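Local structure of flavin-nucleotide-binding protein (Azotobacter vinelandii, 6RK0) at residues Pro12-Ser16 with Arg29-Glu33; Trp71-Ser75 with Glu157-Val161; Ile141-Arg147 with Pro216-Phe222. The protein binds heme b and FAD as a flavocytochrome and probably works as a low-potential terminal oxidase associated with the iron-only nitrogenase. All coordinates share one frame; numbering follows the deposited sequence.

Contact 1 (Pro12-Ser16 with Arg29-Glu33); sequences PEAPS and RYDQE
Pro12 and Tyr30 bring the two backbones together, their CA atoms 6.0 Å apart, with no direct hydrogen bond between Pro12-Ser16 and Arg29-Glu33. A water joins them instead: it donates to Pro12 O at 3.1 Å and accepts from Tyr30 N at 2.8 Å. Pro12-Ser16 is irregular coil, while the other segment runs from a strand end into a helix, with Asp31 at the N-cap.

The phenol ring of Tyr30 carries most of the packing. Its CG stands anti to the carbonyl carbon (chi1 -56°), which lays one face under the Ala14 backbone. Ala14 CA sits almost straight above the ring, 3.6 Å from the Tyr30 centroid, a CH-pi contact only 9° off the normal; Ala14 CB covers the same face near Tyr30 CE1 and CZ. Pro12 O comes in at the edge, 3.3 Å from Tyr30 CD2, and the Pro15 ring crosses the tyrosine at about a right angle. At the start of the segment, Pro12 CG rests 3.7 Å from Asp31 N, a buried amide with no hydrogen-bond partner in the model. Within its own segment, Asp31 OD1 takes a salt bridge from Arg29 NE, 2.9 Å long and in the guanidinium plane.

This surface contact lays the N-terminal coil over the junction between strand 28-29 and helix 32-40. Tyr30 also packs on Ser170 of strand 169-174 and ties its hydroxyl to Val21 N in the FAD pocket, while the Asp31 side chain caps a backbone N of the helix's first turn, its OD2 also bonding Thr34 OG1.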
loop_
_atom_site.group_PDB
_atom_site.type_symbol
_atom_site.label_atom_id
_atom_site.label_comp_id
_atom_site.label_asym_id
_atom_site.label_seq_id
_atom_site.Cartn_x
_atom_site.Cartn_y
_atom_site.Cartn_z
ATOM N N PRO A 12 11.806 -4.703 -23.342
ATOM C CA PRO A 12 13.047 -5.214 -22.743
ATOM C C PRO A 12 12.808 -6.376 -21.782
ATOM O O PRO A 12 11.701 -6.517 -21.271
ATOM C CB PRO A 12 13.589 -4.006 -21.967
ATOM C CG PRO A 12 12.387 -3.161 -21.683
ATOM C CD PRO A 12 11.464 -3.352 -22.852
ATOM N N GLU A 13 13.828 -7.199 -21.549
ATOM C CA GLU A 13 13.735 -8.250 -20.548
ATOM C C GLU A 13 14.065 -7.675 -19.177
ATOM O O GLU A 13 14.395 -6.490 -19.036
ATOM C CB GLU A 13 14.670 -9.403 -20.891
ATOM C CG GLU A 13 14.091 -10.354 -21.935
ATOM C CD GLU A 13 15.050 -11.461 -22.329
ATOM O OE1 GLU A 13 14.643 -12.643 -22.283
ATOM O OE2 GLU A 13 16.207 -11.147 -22.688
ATOM N N ALA A 14 14.036 -8.535 -18.160
ATOM C CA ALA A 14 14.282 -8.040 -16.825
ATOM C C ALA A 14 15.708 -7.499 -16.710
ATOM O O ALA A 14 16.639 -8.023 -17.327
ATOM C CB ALA A 14 14.091 -9.163 -15.817
ATOM N N PRO A 15 15.914 -6.459 -15.901
ATOM C CA PRO A 15 17.275 -5.898 -15.758
ATOM C C PRO A 15 18.218 -6.756 -14.942
ATOM O O PRO A 15 19.435 -6.540 -15.016
ATOM C CB PRO A 15 17.046 -4.519 -15.114
ATOM C CG PRO A 15 15.754 -4.654 -14.427
ATOM C CD PRO A 15 14.894 -5.614 -15.256
ATOM N N SER A 16 17.697 -7.740 -14.209
ATOM C CA SER A 16 18.526 -8.633 -13.408
ATOM C C SER A 16 17.767 -9.933 -13.192
ATOM O O SER A 16 16.540 -9.963 -13.301
ATOM C CB SER A 16 18.896 -8.009 -12.074
ATOM O OG SER A 16 17.718 -7.838 -11.311
ATOM N N ARG A 29 6.190 -5.759 -17.096
ATOM C CA ARG A 29 6.722 -4.663 -17.909
ATOM C C ARG A 29 8.019 -4.220 -17.274
ATOM O O ARG A 29 8.085 -4.042 -16.056
ATOM C CB ARG A 29 5.742 -3.476 -17.958
ATOM C CG ARG A 29 4.401 -3.802 -18.543
ATOM C CD ARG A 29 4.473 -3.903 -20.042
ATOM N NE ARG A 29 4.895 -2.648 -20.688
ATOM C CZ ARG A 29 4.171 -1.960 -21.569
ATOM N NH1 ARG A 29 2.957 -2.358 -21.927
ATOM N NH2 ARG A 29 4.686 -0.862 -22.090
ATOM N N TYR A 30 9.037 -4.020 -18.100
ATOM C CA TYR A 30 10.334 -3.578 -17.634
ATOM C C TYR A 30 10.747 -2.244 -18.233
ATOM O O TYR A 30 11.792 -1.691 -17.837
ATOM C CB TYR A 30 11.420 -4.623 -17.945
ATOM C CG TYR A 30 11.098 -5.977 -17.370
ATOM C CD1 TYR A 30 11.216 -6.229 -16.001
ATOM C CD2 TYR A 30 10.675 -6.998 -18.197
ATOM C CE1 TYR A 30 10.935 -7.495 -15.466
ATOM C CE2 TYR A 30 10.380 -8.258 -17.684
ATOM C CZ TYR A 30 10.535 -8.490 -16.317
ATOM O OH TYR A 30 10.294 -9.731 -15.787
ATOM N N ASP A 31 9.990 -1.736 -19.204
ATOM C CA ASP A 31 10.350 -0.483 -19.845
ATOM C C ASP A 31 10.275 0.670 -18.851
ATOM O O ASP A 31 9.356 0.763 -18.025
ATOM C CB ASP A 31 9.431 -0.219 -21.031
ATOM C CG ASP A 31 7.969 -0.275 -20.662
ATOM O OD1 ASP A 31 7.470 -1.354 -20.261
ATOM O OD2 ASP A 31 7.324 0.786 -20.741
ATOM N N GLN A 32 11.243 1.574 -18.967
ATOM C CA GLN A 32 11.307 2.672 -18.009
ATOM C C GLN A 32 10.121 3.628 -18.154
ATOM O O GLN A 32 9.748 4.273 -17.170
ATOM C CB GLN A 32 12.723 3.257 -18.004
ATOM C CG GLN A 32 13.813 2.262 -17.340
ATOM C CD GLN A 32 13.830 2.256 -15.763
ATOM O OE1 GLN A 32 13.903 3.336 -15.183
ATOM N NE2 GLN A 32 13.796 1.046 -15.081
ATOM N N GLU A 33 9.462 3.696 -19.318
ATOM C CA GLU A 33 8.257 4.514 -19.416
ATOM C C GLU A 33 7.178 4.028 -18.452
ATOM O O GLU A 33 6.527 4.835 -17.781
ATOM C CB GLU A 33 7.738 4.490 -20.854
ATOM C CG GLU A 33 6.527 5.354 -21.043
ATOM C CD GLU A 33 6.054 5.392 -22.485
ATOM O OE1 GLU A 33 6.827 5.008 -23.407
ATOM O OE2 GLU A 33 4.899 5.813 -22.693
HETATM O O HOH W 1 9.057 -4.922 -20.770
#

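Contact 2 (Trp71-Ser75 with Glu157-Val161); sequences WHGSS and EATAV. With HEM (protoporphyrin IX containing Fe), chain C.
Gly73 and Ala160 form the hydrogen-bonded pair of two antiparallel strands, Gly73 N giving to Ala160 O at 3.0 Å and Ala160 N to Gly73 O at 2.8 Å. Next to them His72 NE2 binds the heme iron at 2.0 Å, and water 3 takes the other axial place at 2.1 Å. The strands belong to the split beta-barrel of the pyridoxamine 5'-phosphate oxidase family. Past the last bridge, Ser75 N bonds Ala158 O at 2.9 Å; Ser75 OG adds a weak bond to the same oxygen. Water 2 donates to Ala158 O as well and links it to Ser74 OG, which is also hydrogen-bonded to Ala76 N.

His72 CG lies between the backbone N and the carbonyl carbon (chi1 86°), and from there the imidazole reaches the iron. Thr159 CG2 meets the edge of that ring at CD2, while Thr159 OG1 bonds Glu155 O. Replacing Thr159 by a glycine would probably leave Glu155 O without this hydroxyl and open a gap beside the imidazole edge and the porphyrin rim. His72 also serves the flavin, its backbone O accepting from FAD N3, so one residue touches both cofactors.

Outside the strand pair, His72 and Val161 share a sheet face that packs on Leu133 of helix 126-140. Tyr105 of the second subunit lies against Ala158 and Thr159, and Arg23 and Lys172 of that subunit hydrogen-bond the heme, placing it at the subunit interface. On the heme's rim, Thr159 OG1 stands 3.3 Å from HEM CAC, the first carbon of a vinyl group.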
loop_
_atom_site.group_PDB
_atom_site.type_symbol
_atom_site.label_atom_id
_atom_site.label_comp_id
_atom_site.label_asym_id
_atom_site.label_seq_id
_atom_site.Cartn_x
_atom_site.Cartn_y
_atom_site.Cartn_z
ATOM N N TRP A 71 12.953 9.391 -0.396
ATOM C CA TRP A 71 12.024 9.399 0.728
ATOM C C TRP A 71 12.747 10.028 1.919
ATOM O O TRP A 71 13.978 10.197 1.906
ATOM C CB TRP A 71 11.441 8.007 1.025
ATOM C CG TRP A 71 12.431 6.950 1.419
ATOM C CD1 TRP A 71 12.669 6.461 2.671
ATOM C CD2 TRP A 71 13.266 6.168 0.535
ATOM N NE1 TRP A 71 13.596 5.441 2.609
ATOM C CE2 TRP A 71 13.968 5.238 1.313
ATOM C CE3 TRP A 71 13.467 6.158 -0.850
ATOM C CZ2 TRP A 71 14.877 4.310 0.755
ATOM C CZ3 TRP A 71 14.391 5.267 -1.403
ATOM C CH2 TRP A 71 15.055 4.362 -0.596
ATOM N N HIS A 72 11.981 10.420 2.934
ATOM C CA HIS A 72 12.511 11.195 4.044
ATOM C C HIS A 72 12.010 10.650 5.373
ATOM O O HIS A 72 10.985 9.971 5.449
ATOM C CB HIS A 72 12.140 12.686 3.933
ATOM C CG HIS A 72 10.790 13.013 4.527
ATOM N ND1 HIS A 72 9.591 12.524 4.035
ATOM C CD2 HIS A 72 10.457 13.739 5.619
ATOM C CE1 HIS A 72 8.609 12.924 4.815
ATOM N NE2 HIS A 72 9.103 13.669 5.773
ATOM N N GLY A 73 12.695 11.033 6.443
ATOM C CA GLY A 73 12.261 10.711 7.791
ATOM C C GLY A 73 13.252 11.289 8.768
ATOM O O GLY A 73 13.912 12.292 8.486
ATOM N N SER A 74 13.382 10.706 9.944
ATOM C CA SER A 74 14.301 11.243 10.944
ATOM C C SER A 74 15.755 10.929 10.628
ATOM O O SER A 74 16.096 9.795 10.283
ATOM C CB SER A 74 13.959 10.659 12.312
ATOM O OG SER A 74 14.928 11.019 13.281
ATOM N N SER A 75 16.633 11.913 10.838
ATOM C CA SER A 75 18.056 11.626 10.777
ATOM C C SER A 75 18.473 10.512 11.722
ATOM O O SER A 75 19.490 9.852 11.470
ATOM C CB SER A 75 18.852 12.892 11.071
ATOM O OG SER A 75 18.596 13.371 12.367
ATOM N N GLU A 157 18.485 19.697 9.393
ATOM C CA GLU A 157 19.485 18.796 9.944
ATOM C C GLU A 157 18.872 17.603 10.682
ATOM O O GLU A 157 19.520 16.552 10.805
ATOM C CB GLU A 157 20.469 19.558 10.801
ATOM C CG GLU A 157 21.162 20.597 9.907
ATOM C CD GLU A 157 22.525 21.066 10.321
ATOM O OE1 GLU A 157 22.652 22.222 10.773
ATOM O OE2 GLU A 157 23.489 20.327 10.084
ATOM N N ALA A 158 17.631 17.730 11.144
ATOM C CA ALA A 158 16.938 16.652 11.832
ATOM C C ALA A 158 16.357 15.633 10.857
ATOM O O ALA A 158 15.766 14.637 11.307
ATOM C CB ALA A 158 15.817 17.255 12.666
ATOM N N THR A 159 16.450 15.873 9.558
ATOM C CA THR A 159 15.777 15.068 8.539
ATOM C C THR A 159 16.798 14.227 7.783
ATOM O O THR A 159 17.880 14.705 7.462
ATOM C CB THR A 159 15.037 15.985 7.560
ATOM O OG1 THR A 159 14.208 16.900 8.291
ATOM C CG2 THR A 159 14.139 15.229 6.591
ATOM N N ALA A 160 16.461 12.978 7.517
ATOM C CA ALA A 160 17.206 12.143 6.587
ATOM C C ALA A 160 16.468 12.125 5.248
ATOM O O ALA A 160 15.226 12.145 5.217
ATOM C CB ALA A 160 17.297 10.708 7.096
ATOM N N VAL A 161 17.239 12.084 4.158
ATOM C CA VAL A 161 16.705 11.805 2.844
ATOM C C VAL A 161 17.525 10.684 2.234
ATOM O O VAL A 161 18.758 10.751 2.206
ATOM C CB VAL A 161 16.702 13.047 1.930
ATOM C CG1 VAL A 161 16.237 12.664 0.530
ATOM C CG2 VAL A 161 15.831 14.139 2.527
HETATM C CHA HEM C . 8.342 12.366 9.529
HETATM C CHB HEM C . 5.117 13.262 6.102
HETATM C CHC HEM C . 7.792 16.986 4.610
HETATM C CHD HEM C . 10.851 16.269 8.218
HETATM C C1A HEM C . 7.234 12.317 8.727
HETATM C C2A HEM C . 6.178 11.323 8.880
HETATM C C3A HEM C . 5.265 11.557 7.919
HETATM C C4A HEM C . 5.767 12.704 7.177
HETATM C CMA HEM C . 3.967 10.856 7.627
HETATM C CAA HEM C . 6.101 10.241 9.968
HETATM C CBA HEM C . 5.585 10.778 11.331
HETATM C CGA HEM C . 5.108 9.594 12.131
HETATM O O1A HEM C . 3.856 9.364 12.291
HETATM O O2A HEM C . 5.987 8.804 12.610
HETATM C C1B HEM C . 5.534 14.365 5.404
HETATM C C2B HEM C . 4.878 14.906 4.237
HETATM C C3B HEM C . 5.639 15.931 3.829
HETATM C C4B HEM C . 6.770 16.054 4.730
HETATM C CMB HEM C . 3.587 14.332 3.664
HETATM C CAB HEM C . 5.466 16.890 2.675
HETATM C CBB HEM C . 4.366 17.033 1.945
HETATM C C1C HEM C . 8.855 17.111 5.456
HETATM C C2C HEM C . 9.871 18.114 5.340
HETATM C C3C HEM C . 10.703 17.954 6.374
HETATM C C4C HEM C . 10.227 16.824 7.130
HETATM C CMC HEM C . 9.950 19.108 4.192
HETATM C CAC HEM C . 11.918 18.761 6.745
HETATM C CBC HEM C . 11.939 20.099 6.545
HETATM C C1D HEM C . 10.463 15.106 8.874
HETATM C C2D HEM C . 11.158 14.515 9.980
HETATM C C3D HEM C . 10.471 13.431 10.344
HETATM C C4D HEM C . 9.325 13.330 9.457
HETATM C CMD HEM C . 12.446 15.043 10.608
HETATM C CAD HEM C . 10.746 12.494 11.513
HETATM C CBD HEM C . 9.962 12.953 12.758
HETATM C CGD HEM C . 10.392 12.171 13.986
HETATM O O1D HEM C . 9.875 11.061 14.221
HETATM O O2D HEM C . 11.279 12.650 14.729
HETATM N NA HEM C . 6.964 13.158 7.685
HETATM N NB HEM C . 6.672 15.069 5.703
HETATM N NC HEM C . 9.088 16.341 6.553
HETATM N ND HEM C . 9.344 14.382 8.564
HETATM FE FE HEM C . 8.060 14.735 7.113
HETATM O O HOH W 2 14.770 13.702 13.644
HETATM O O HOH W 3 6.917 15.936 8.424
#

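Contact 3 (Ile141-Arg147 with Pro216-Phe222); sequences IPGEWER and PEDILKF
Arg147 NH1 and NH2 are gripped by three oxygens from both sides of the contact. Arg147 NH2 makes a salt bridge to Asp218 OD2 at 2.8 Å across the segments, on the anti side of the carboxylate, with guanidinium and carboxylate planes 50° apart. Arg147 NH1 gives to Pro142 O at 2.9 Å and makes a salt bridge to Glu144 OE1, also 2.9 Å, through the anti lone pair of that oxygen and in the guanidinium plane. The arginine chain is extended from CG to NE, and the flat group lies between Pro216 CB on one face and Gly143 O on the other; Pro216 CG touches Arg147 CD at 3.5 Å.

Beside the salt bridges, Ile219 CD1 meets Ile141 CG2 at 3.8 Å and also abuts Glu144 OE1. Pro142 packs obliquely on Lys221, whose NZ makes a salt bridge to Asp218 OD1, completing a four-residue network. The type II turn at Ile141-Glu144 follows helix 126-140, and the 3-10 segment 217-221 lies near the C-terminus. From the second subunit, Ile100 covers Ile141 and Glu144, and Ile194 covers Ile219.

Pro142 O and Asp218 OD2, two acceptors 3.1 Å apart, both face Arg147, whose positive charge probably offsets their repulsion.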
loop_
_atom_site.group_PDB
_atom_site.type_symbol
_atom_site.label_atom_id
_atom_site.label_comp_id
_atom_site.label_asym_id
_atom_site.label_seq_id
_atom_site.Cartn_x
_atom_site.Cartn_y
_atom_site.Cartn_z
ATOM N N ILE A 141 2.259 20.039 -4.138
ATOM C CA ILE A 141 1.456 21.258 -4.277
ATOM C C ILE A 141 2.343 22.293 -4.948
ATOM O O ILE A 141 3.291 22.784 -4.319
ATOM C CB ILE A 141 0.938 21.791 -2.935
ATOM C CG1 ILE A 141 0.041 20.762 -2.203
ATOM C CG2 ILE A 141 0.165 23.105 -3.161
ATOM C CD1 ILE A 141 -0.156 21.072 -0.752
ATOM N N PRO A 142 2.074 22.676 -6.203
ATOM C CA PRO A 142 2.952 23.643 -6.868
ATOM C C PRO A 142 3.055 24.939 -6.069
ATOM O O PRO A 142 2.063 25.447 -5.529
ATOM C CB PRO A 142 2.270 23.873 -8.225
ATOM C CG PRO A 142 1.502 22.606 -8.483
ATOM C CD PRO A 142 1.013 22.186 -7.111
ATOM N N GLY A 143 4.288 25.448 -5.979
ATOM C CA GLY A 143 4.569 26.737 -5.371
ATOM C C GLY A 143 4.428 26.770 -3.858
ATOM O O GLY A 143 4.525 27.844 -3.258
ATOM N N GLU A 144 4.214 25.622 -3.205
ATOM C CA GLU A 144 3.855 25.656 -1.807
ATOM C C GLU A 144 5.022 26.015 -0.895
ATOM O O GLU A 144 4.822 26.736 0.091
ATOM C CB GLU A 144 3.216 24.349 -1.404
ATOM C CG GLU A 144 2.698 24.326 0.005
ATOM C CD GLU A 144 1.445 25.161 0.253
ATOM O OE1 GLU A 144 0.905 25.852 -0.660
ATOM O OE2 GLU A 144 1.031 25.115 1.443
ATOM N N TRP A 145 6.225 25.507 -1.166
ATOM C CA TRP A 145 7.353 25.683 -0.246
ATOM C C TRP A 145 7.583 27.158 0.075
ATOM O O TRP A 145 7.828 27.535 1.232
ATOM C CB TRP A 145 8.591 25.055 -0.861
ATOM C CG TRP A 145 9.865 25.193 -0.054
ATOM C CD1 TRP A 145 10.730 26.261 -0.042
ATOM C CD2 TRP A 145 10.440 24.199 0.827
ATOM N NE1 TRP A 145 11.780 25.985 0.783
ATOM C CE2 TRP A 145 11.620 24.735 1.337
ATOM C CE3 TRP A 145 10.057 22.924 1.243
ATOM C CZ2 TRP A 145 12.445 24.020 2.201
ATOM C CZ3 TRP A 145 10.867 22.203 2.112
ATOM C CH2 TRP A 145 12.056 22.756 2.580
ATOM N N GLU A 146 7.491 28.011 -0.958
ATOM C CA GLU A 146 7.680 29.453 -0.862
ATOM C C GLU A 146 6.684 30.138 0.052
ATOM O O GLU A 146 6.976 31.253 0.517
ATOM C CB GLU A 146 7.511 30.043 -2.287
ATOM C CG GLU A 146 6.865 31.477 -2.380
ATOM C CD GLU A 146 7.167 32.255 -3.675
ATOM O OE1 GLU A 146 7.485 31.631 -4.709
ATOM O OE2 GLU A 146 7.104 33.509 -3.650
ATOM N N ARG A 147 5.476 29.561 0.181
ATOM C CA ARG A 147 4.409 30.136 0.992
ATOM C C ARG A 147 4.615 29.930 2.487
ATOM O O ARG A 147 3.974 30.602 3.301
ATOM C CB ARG A 147 3.026 29.584 0.595
ATOM C CG ARG A 147 2.660 29.715 -0.906
ATOM C CD ARG A 147 1.284 29.179 -1.242
ATOM N NE ARG A 147 1.109 29.367 -2.666
ATOM C CZ ARG A 147 1.116 28.398 -3.596
ATOM N NH1 ARG A 147 1.197 27.096 -3.289
ATOM N NH2 ARG A 147 1.021 28.746 -4.866
ATOM N N PRO A 216 -4.474 28.908 -1.111
ATOM C CA PRO A 216 -3.925 28.976 -2.473
ATOM C C PRO A 216 -4.698 28.056 -3.409
ATOM O O PRO A 216 -4.984 26.899 -3.083
ATOM C CB PRO A 216 -2.488 28.466 -2.304
ATOM C CG PRO A 216 -2.160 28.718 -0.862
ATOM C CD PRO A 216 -3.453 28.539 -0.103
ATOM N N GLU A 217 -4.987 28.540 -4.616
ATOM C CA GLU A 217 -5.676 27.695 -5.587
ATOM C C GLU A 217 -4.857 26.456 -5.922
ATOM O O GLU A 217 -5.420 25.417 -6.270
ATOM C CB GLU A 217 -5.994 28.503 -6.850
ATOM C CG GLU A 217 -7.014 29.610 -6.629
ATOM C CD GLU A 217 -7.349 30.351 -7.909
ATOM O OE1 GLU A 217 -6.822 29.956 -8.974
ATOM O OE2 GLU A 217 -8.137 31.325 -7.851
ATOM N N ASP A 218 -3.534 26.553 -5.820
ATOM C CA ASP A 218 -2.679 25.411 -6.119
ATOM C C ASP A 218 -2.942 24.208 -5.213
ATOM O O ASP A 218 -2.576 23.098 -5.597
ATOM C CB ASP A 218 -1.198 25.788 -6.041
ATOM C CG ASP A 218 -0.729 26.561 -7.255
ATOM O OD1 ASP A 218 -1.287 26.337 -8.363
ATOM O OD2 ASP A 218 0.190 27.408 -7.126
ATOM N N ILE A 219 -3.532 24.400 -4.027
ATOM C CA ILE A 219 -3.886 23.242 -3.190
ATOM C C ILE A 219 -4.766 22.276 -3.962
ATOM O O ILE A 219 -4.678 21.054 -3.767
ATOM C CB ILE A 219 -4.594 23.720 -1.891
ATOM C CG1 ILE A 219 -3.774 24.682 -1.013
ATOM C CG2 ILE A 219 -5.038 22.542 -1.045
ATOM C CD1 ILE A 219 -2.424 24.305 -0.721
ATOM N N LEU A 220 -5.633 22.804 -4.846
ATOM C CA LEU A 220 -6.572 21.979 -5.607
ATOM C C LEU A 220 -5.884 21.175 -6.693
ATOM O O LEU A 220 -6.519 20.302 -7.291
ATOM C CB LEU A 220 -7.703 22.818 -6.218
ATOM C CG LEU A 220 -8.557 23.582 -5.202
ATOM C CD1 LEU A 220 -9.560 24.476 -5.880
ATOM C CD2 LEU A 220 -9.268 22.648 -4.263
ATOM N N LYS A 221 -4.612 21.432 -6.952
ATOM C CA LYS A 221 -3.847 20.668 -7.927
ATOM C C LYS A 221 -3.286 19.354 -7.376
ATOM O O LYS A 221 -2.903 18.478 -8.160
ATOM C CB LYS A 221 -2.741 21.537 -8.522
ATOM C CG LYS A 221 -3.285 22.717 -9.322
ATOM C CD LYS A 221 -2.195 23.433 -10.085
ATOM C CE LYS A 221 -2.772 24.495 -11.016
ATOM N NZ LYS A 221 -3.536 25.541 -10.273
ATOM N N PHE A 222 -3.241 19.177 -6.059
ATOM C CA PHE A 222 -2.784 17.903 -5.521
ATOM C C PHE A 222 -3.720 16.793 -6.001
ATOM O O PHE A 222 -4.944 16.922 -5.904
ATOM C CB PHE A 222 -2.738 17.945 -3.999
ATOM C CG PHE A 222 -2.571 16.583 -3.390
ATOM C CD1 PHE A 222 -1.338 15.929 -3.407
ATOM C CD2 PHE A 222 -3.660 15.904 -2.896
ATOM C CE1 PHE A 222 -1.200 14.653 -2.910
ATOM C CE2 PHE A 222 -3.509 14.624 -2.372
ATOM C CZ PHE A 222 -2.285 14.016 -2.392
#

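Along the chain, contact 1 closes before the other two open, whereas contacts 2 and 3 cross, their segments alternating. Contact 1 lies at the N-terminal end of the model, its centre 31 Å from that of contact 2 and 34 Å from that of contact 3, on the opposite side of the chain's centre from contact 3. Contacts 2 and 3 are nearer, 23 Å between centres and about 8 Å between nearest atoms. Helix 126-140 connects them: it packs on the sheet of contact 2 and leads into the turn of contact 3. Both touch the second subunit, whose Arg23 and Lys172 reach the heme of contact 2, so the cofactor site is built from two chains.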